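Local coordinates for FAD synthetase (Saccharomyces cerevisiae, PDB 2WSI), which catalyses the adenylation of FMN with ATP to form the coenzyme FAD, releasing diphosphate, at residues F113-F119 / S270-D276; P243-F247 / Y288-V294. All blocks are in the same frame, centred on the assembly; numbering follows the deposited sequence.

Contact 1 of 2, residues F113-F119 / S270-D276; sequences FPTLENF and SPISVVD
Asp-276 OD2 accepts the backbone N-H of Thr-115, and the Thr-115 hydroxyl points at the same oxygen. The hydrogen bond from Thr-115 N to Asp-276 OD2 is 2.9 Å long and meets the oxygen almost head-on to its C-O bond; the modelled 2.4 Å from Thr-115 OG1 to Asp-276 OD2 is too short for its length to be trusted. Thr-115 sits in the first turn of helix 114-126, where N-H groups have no helix carbonyl behind them, so the carboxylate supplies the missing acceptor. OG1 lies beside its own backbone N (chi1 -64°), which places the hydroxyl and the backbone N-H on the same side of Thr-115, toward Asp-276 OD2. It also accepts a nearly straight bond, 171°, from Ser-273 N, 3.0 Å from Thr-115 OG1. Asp-276 OD1 pairs with Arg-279 and lies in the ring plane of Phe-113, 3.6 Å from Phe-113 CD1; bound FAD is about 11 Å from this side chain.

Farther along, Phe-119 CD1 packs 3.4 Å from Ser-270 CB, while Ser-270 OG, hydrogen-bonded to Gly-215 N, donates to a water 2.7 Å from that OG. The same water donates to the carbonyls of Thr-115 and Pro-271. Two more waters lead from Asn-118 ND2 to Pro-271 O and Ser-273 OG on the exposed flank.

Asp-276, in the first turn of helix 274-279, thus accepts at the N-terminal end of helix 114-126, in the PAPS reductase domain; the dipole of that helix and Arg-279 would both tend to favour the ionised carboxylate.

Contact 2 of 2, residues P243-F247 / Y288-V294; sequences PALHF and YPGWYLV
The Tyr-292 ring stands between two side chains: Leu-245 CD1 lies over one face, 4.3 Å from the ring centroid, and Tyr-288 CD1 covers the opposite face. Tyr-292 CD1 lies 3.5 Å from Pro-243 O, which is in the ring plane at its edge. Leu-245 carries CG opposite the backbone N (chi1 180°), an extension that also brings its CD1 to the edge of the Trp-291 indole, 3.8 Å from Trp-291 CD1. Pro-243 lies alongside both tyrosines: its CD makes a CH-pi contact over the Tyr-288 face, and its CG packs on Tyr-292 CB.

Phe-247 turns its edge to the Trp-291 carbonyl, CE2 3.2 Å from that O in the ring plane, and its CZ touches Val-294 CG1, while Val-294 CG2 reaches the His-246 ring. With an alanine in place of Tyr-292, a gap would probably open between Leu-245 and Tyr-288, leaving both without the ring they pack on.

The loop before helix 248-252 packs here on the loop after helix 274-279, and Phe-247 meets Trp-203 of helix 199-209. Side chains hold by CH-pi and apolar contacts; the polar link between the backbones runs through one water, joining Trp-291 O to Ala-244 O and His-246 N.

How the contacts relate
Both contacts are partly buried and lie away from the middle of the molecule, their centres about 17 and 18 Å from the centre of the chain and 22 Å from each other. Their segments alternate along the sequence, and both touch the region around helix 215-218: Phe-113 packs on Leu-216, and Gly-290 hydrogen-bonds through its backbone to Tyr-217. Contact 1 joins the beginnings of two helices by direct hydrogen bonds centred on an acid and by bridging waters, nearer the FAD. Contact 2 has no helix in its first segment and just a short 3-10 turn in its second; its rings and aliphatic groups pack together beside helix 199-209, away from the annotated sites.

Contact 1 of 2, residues F113-F119 / S270-D276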
loop_
_atom_site.group_PDB
_atom_site.type_symbol
_atom_site.label_atom_id
_atom_site.label_comp_id
_atom_site.label_asym_id
_atom_site.label_seq_id
_atom_site.Cartn_x
_atom_site.Cartn_y
_atom_site.Cartn_z
ATOM N N PHE A 113 10.654 -10.559 -5.907
ATOM C CA PHE A 113 10.974 -11.421 -4.752
ATOM C C PHE A 113 9.868 -12.429 -4.525
ATOM O O PHE A 113 8.722 -12.042 -4.463
ATOM C CB PHE A 113 11.068 -10.623 -3.458
ATOM C CG PHE A 113 12.287 -9.765 -3.353
ATOM C CD1 PHE A 113 13.485 -10.309 -2.897
ATOM C CD2 PHE A 113 12.223 -8.407 -3.660
ATOM C CE1 PHE A 113 14.629 -9.526 -2.788
ATOM C CE2 PHE A 113 13.363 -7.600 -3.550
ATOM C CZ PHE A 113 14.566 -8.165 -3.103
ATOM N N PRO A 114 10.213 -13.712 -4.326
ATOM C CA PRO A 114 9.200 -14.727 -3.970
ATOM C C PRO A 114 8.440 -14.390 -2.683
ATOM O O PRO A 114 7.270 -14.700 -2.559
ATOM C CB PRO A 114 10.016 -16.004 -3.759
ATOM C CG PRO A 114 11.364 -15.745 -4.356
ATOM C CD PRO A 114 11.572 -14.271 -4.457
ATOM N N THR A 115 9.112 -13.770 -1.723
ATOM C CA THR A 115 8.464 -13.392 -0.483
ATOM C C THR A 115 7.302 -12.435 -0.772
ATOM O O THR A 115 6.263 -12.496 -0.114
ATOM C CB THR A 115 9.458 -12.680 0.471
ATOM O OG1 THR A 115 10.505 -13.593 0.860
ATOM C CG2 THR A 115 8.724 -12.184 1.715
ATOM N N LEU A 116 7.514 -11.542 -1.741
ATOM C CA LEU A 116 6.520 -10.526 -2.109
ATOM C C LEU A 116 5.404 -11.182 -2.921
ATOM O O LEU A 116 4.242 -10.917 -2.694
ATOM C CB LEU A 116 7.164 -9.399 -2.934
ATOM C CG LEU A 116 6.172 -8.286 -3.279
ATOM C CD1 LEU A 116 5.880 -7.453 -2.043
ATOM C CD2 LEU A 116 6.647 -7.415 -4.426
ATOM N N GLU A 117 5.762 -12.022 -3.876
ATOM C CA GLU A 117 4.746 -12.771 -4.627
ATOM C C GLU A 117 3.822 -13.519 -3.674
ATOM O O GLU A 117 2.592 -13.492 -3.814
ATOM C CB GLU A 117 5.407 -13.779 -5.580
ATOM C CG GLU A 117 5.910 -13.175 -6.890
ATOM C CD GLU A 117 6.893 -14.092 -7.628
ATOM O OE1 GLU A 117 7.348 -15.081 -7.000
ATOM O OE2 GLU A 117 7.223 -13.819 -8.821
ATOM N N ASN A 118 4.403 -14.176 -2.688
ATOM C CA ASN A 118 3.601 -14.935 -1.727
ATOM C C ASN A 118 2.676 -14.022 -0.912
ATOM O O ASN A 118 1.523 -14.351 -0.663
ATOM C CB ASN A 118 4.488 -15.756 -0.792
ATOM C CG ASN A 118 5.077 -16.987 -1.473
ATOM O OD1 ASN A 118 4.526 -17.493 -2.441
ATOM N ND2 ASN A 118 6.204 -17.455 -0.974
ATOM N N PHE A 119 3.200 -12.870 -0.511
ATOM C CA PHE A 119 2.414 -11.874 0.206
ATOM C C PHE A 119 1.253 -11.336 -0.641
ATOM O O PHE A 119 0.151 -11.106 -0.133
ATOM C CB PHE A 119 3.318 -10.702 0.635
ATOM C CG PHE A 119 2.616 -9.712 1.515
ATOM C CD1 PHE A 119 2.258 -10.051 2.815
ATOM C CD2 PHE A 119 2.303 -8.453 1.044
ATOM C CE1 PHE A 119 1.621 -9.137 3.626
ATOM C CE2 PHE A 119 1.656 -7.552 1.850
ATOM C CZ PHE A 119 1.318 -7.890 3.138
ATOM N N SER A 270 4.847 -10.917 7.319
ATOM C CA SER A 270 4.611 -12.135 6.541
ATOM C C SER A 270 5.890 -12.964 6.469
ATOM O O SER A 270 6.984 -12.437 6.635
ATOM C CB SER A 270 4.104 -11.797 5.126
ATOM O OG SER A 270 5.164 -11.328 4.270
ATOM N N PRO A 271 5.750 -14.265 6.191
ATOM C CA PRO A 271 6.899 -15.191 6.159
ATOM C C PRO A 271 7.878 -14.935 5.000
ATOM O O PRO A 271 7.461 -14.665 3.885
ATOM C CB PRO A 271 6.242 -16.584 5.995
ATOM C CG PRO A 271 4.814 -16.423 6.341
ATOM C CD PRO A 271 4.443 -14.958 6.228
ATOM N N ILE A 272 9.172 -15.025 5.273
ATOM C CA ILE A 272 10.201 -14.921 4.243
ATOM C C ILE A 272 10.357 -16.258 3.537
ATOM O O ILE A 272 10.472 -17.288 4.185
ATOM C CB ILE A 272 11.590 -14.618 4.849
ATOM C CG1 ILE A 272 11.527 -13.437 5.818
ATOM C CG2 ILE A 272 12.598 -14.325 3.734
ATOM C CD1 ILE A 272 10.884 -12.221 5.234
ATOM N N SER A 273 10.373 -16.247 2.216
ATOM C CA SER A 273 10.470 -17.498 1.465
ATOM C C SER A 273 11.877 -18.056 1.694
ATOM O O SER A 273 12.816 -17.281 1.932
ATOM C CB SER A 273 10.224 -17.240 -0.018
ATOM O OG SER A 273 10.513 -18.395 -0.789
ATOM N N VAL A 274 12.037 -19.378 1.641
ATOM C CA VAL A 274 13.361 -19.946 1.915
ATOM C C VAL A 274 14.361 -19.365 0.932
ATOM O O VAL A 274 15.436 -18.929 1.344
ATOM C CB VAL A 274 13.410 -21.513 1.949
ATOM C CG1 VAL A 274 12.490 -22.045 3.039
ATOM C CG2 VAL A 274 13.038 -22.123 0.620
ATOM N N VAL A 275 14.004 -19.290 -0.349
ATOM C CA VAL A 275 14.947 -18.723 -1.314
ATOM C C VAL A 275 15.412 -17.332 -0.866
ATOM O O VAL A 275 16.599 -17.001 -0.947
ATOM C CB VAL A 275 14.392 -18.702 -2.767
ATOM C CG1 VAL A 275 13.216 -17.785 -2.893
ATOM C CG2 VAL A 275 15.470 -18.264 -3.737
ATOM N N ASP A 276 14.494 -16.506 -0.366
ATOM C CA ASP A 276 14.907 -15.167 0.055
ATOM C C ASP A 276 15.760 -15.209 1.311
ATOM O O ASP A 276 16.638 -14.362 1.507
ATOM C CB ASP A 276 13.693 -14.256 0.255
ATOM C CG ASP A 276 13.122 -13.800 -1.041
ATOM O OD1 ASP A 276 13.887 -13.748 -2.034
ATOM O OD2 ASP A 276 11.920 -13.480 -1.085
HETATM O O HOH W 1 5.448 -13.330 2.419
HETATM O O HOH W 2 7.029 -16.406 1.739
HETATM O O HOH W 3 8.139 -19.752 -1.567
#

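Contact 2 of 2, residues P243-F247 / Y288-V294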
loop_
_atom_site.group_PDB
_atom_site.type_symbol
_atom_site.label_atom_id
_atom_site.label_comp_id
_atom_site.label_asym_id
_atom_site.label_seq_id
_atom_site.Cartn_x
_atom_site.Cartn_y
_atom_site.Cartn_z
ATOM N N PRO A 243 18.876 4.190 15.256
ATOM C CA PRO A 243 17.674 5.031 15.199
ATOM C C PRO A 243 16.680 4.728 16.318
ATOM O O PRO A 243 16.544 3.588 16.763
ATOM C CB PRO A 243 17.082 4.698 13.829
ATOM C CG PRO A 243 17.499 3.295 13.570
ATOM C CD PRO A 243 18.842 3.097 14.268
ATOM N N ALA A 244 15.983 5.758 16.771
ATOM C CA ALA A 244 14.926 5.588 17.761
ATOM C C ALA A 244 13.672 5.007 17.101
ATOM O O ALA A 244 13.439 5.215 15.912
ATOM C CB ALA A 244 14.604 6.926 18.390
ATOM N N LEU A 245 12.861 4.298 17.871
ATOM C CA LEU A 245 11.552 3.877 17.380
ATOM C C LEU A 245 10.561 5.001 17.616
ATOM O O LEU A 245 10.436 5.509 18.737
ATOM C CB LEU A 245 11.083 2.611 18.078
ATOM C CG LEU A 245 9.719 2.055 17.659
ATOM C CD1 LEU A 245 9.700 1.686 16.165
ATOM C CD2 LEU A 245 9.392 0.848 18.503
ATOM N N HIS A 246 9.866 5.405 16.561
ATOM C CA HIS A 246 8.921 6.513 16.674
ATOM C C HIS A 246 7.476 6.064 16.715
ATOM O O HIS A 246 6.581 6.909 16.813
ATOM C CB HIS A 246 9.076 7.467 15.507
ATOM C CG HIS A 246 10.370 8.200 15.513
ATOM N ND1 HIS A 246 10.647 9.196 16.424
ATOM C CD2 HIS A 246 11.475 8.070 14.742
ATOM C CE1 HIS A 246 11.868 9.654 16.207
ATOM N NE2 HIS A 246 12.391 8.990 15.190
ATOM N N PHE A 247 7.247 4.758 16.629
ATOM C CA PHE A 247 5.881 4.233 16.465
ATOM C C PHE A 247 5.503 3.275 17.577
ATOM O O PHE A 247 4.585 2.460 17.446
ATOM C CB PHE A 247 5.737 3.543 15.099
ATOM C CG PHE A 247 6.186 4.412 13.957
ATOM C CD1 PHE A 247 5.426 5.498 13.571
ATOM C CD2 PHE A 247 7.413 4.178 13.318
ATOM C CE1 PHE A 247 5.859 6.338 12.546
ATOM C CE2 PHE A 247 7.849 5.003 12.270
ATOM C CZ PHE A 247 7.063 6.093 11.895
ATOM N N TYR A 288 18.059 -3.052 11.334
ATOM C CA TYR A 288 16.799 -2.669 11.945
ATOM C C TYR A 288 15.667 -2.782 10.917
ATOM O O TYR A 288 15.878 -2.587 9.734
ATOM C CB TYR A 288 16.850 -1.227 12.438
ATOM C CG TYR A 288 17.708 -1.016 13.676
ATOM C CD1 TYR A 288 17.145 -1.062 14.947
ATOM C CD2 TYR A 288 19.058 -0.736 13.570
ATOM C CE1 TYR A 288 17.907 -0.851 16.082
ATOM C CE2 TYR A 288 19.840 -0.522 14.708
ATOM C CZ TYR A 288 19.258 -0.586 15.956
ATOM O OH TYR A 288 20.020 -0.380 17.083
ATOM N N PRO A 289 14.466 -3.095 11.385
ATOM C CA PRO A 289 13.282 -3.129 10.513
ATOM C C PRO A 289 13.062 -1.785 9.829
ATOM O O PRO A 289 13.480 -0.753 10.347
ATOM C CB PRO A 289 12.141 -3.428 11.489
ATOM C CG PRO A 289 12.792 -4.220 12.579
ATOM C CD PRO A 289 14.192 -3.630 12.724
ATOM N N GLY A 290 12.390 -1.808 8.682
ATOM C CA GLY A 290 12.171 -0.609 7.889
ATOM C C GLY A 290 11.520 0.527 8.659
ATOM O O GLY A 290 11.771 1.693 8.372
ATOM N N TRP A 291 10.662 0.195 9.616
ATOM C CA TRP A 291 9.894 1.212 10.328
ATOM C C TRP A 291 10.769 1.991 11.325
ATOM O O TRP A 291 10.293 2.877 12.038
ATOM C CB TRP A 291 8.652 0.602 11.019
ATOM C CG TRP A 291 8.878 -0.644 11.859
ATOM C CD1 TRP A 291 9.155 -0.697 13.203
ATOM C CD2 TRP A 291 8.769 -1.997 11.422
ATOM N NE1 TRP A 291 9.273 -2.007 13.612
ATOM C CE2 TRP A 291 9.032 -2.825 12.541
ATOM C CE3 TRP A 291 8.504 -2.600 10.181
ATOM C CZ2 TRP A 291 9.031 -4.215 12.459
ATOM C CZ3 TRP A 291 8.499 -3.990 10.107
ATOM C CH2 TRP A 291 8.755 -4.776 11.240
ATOM N N TYR A 292 12.055 1.670 11.341
ATOM C CA TYR A 292 13.046 2.503 12.040
ATOM C C TYR A 292 13.577 3.618 11.147
ATOM O O TYR A 292 14.356 4.464 11.606
ATOM C CB TYR A 292 14.227 1.660 12.559
ATOM C CG TYR A 292 13.909 0.972 13.854
ATOM C CD1 TYR A 292 14.330 1.498 15.066
ATOM C CD2 TYR A 292 13.151 -0.189 13.869
ATOM C CE1 TYR A 292 14.011 0.869 16.269
ATOM C CE2 TYR A 292 12.832 -0.829 15.063
ATOM C CZ TYR A 292 13.264 -0.295 16.250
ATOM O OH TYR A 292 12.925 -0.934 17.408
ATOM N N LEU A 293 13.187 3.625 9.874
ATOM C CA LEU A 293 13.507 4.768 9.032
ATOM C C LEU A 293 12.317 5.738 8.907
ATOM O O LEU A 293 11.204 5.339 8.547
ATOM C CB LEU A 293 13.961 4.328 7.657
ATOM C CG LEU A 293 14.464 5.512 6.839
ATOM C CD1 LEU A 293 15.968 5.660 7.069
ATOM C CD2 LEU A 293 14.170 5.363 5.362
ATOM N N VAL A 294 12.543 7.015 9.225
ATOM C CA VAL A 294 11.492 8.031 9.054
ATOM C C VAL A 294 11.912 9.149 8.119
ATOM O O VAL A 294 11.104 9.996 7.766
ATOM C CB VAL A 294 11.016 8.665 10.377
ATOM C CG1 VAL A 294 10.176 7.666 11.166
ATOM C CG2 VAL A 294 12.187 9.224 11.218
HETATM O O HOH W 4 10.898 4.834 13.935
#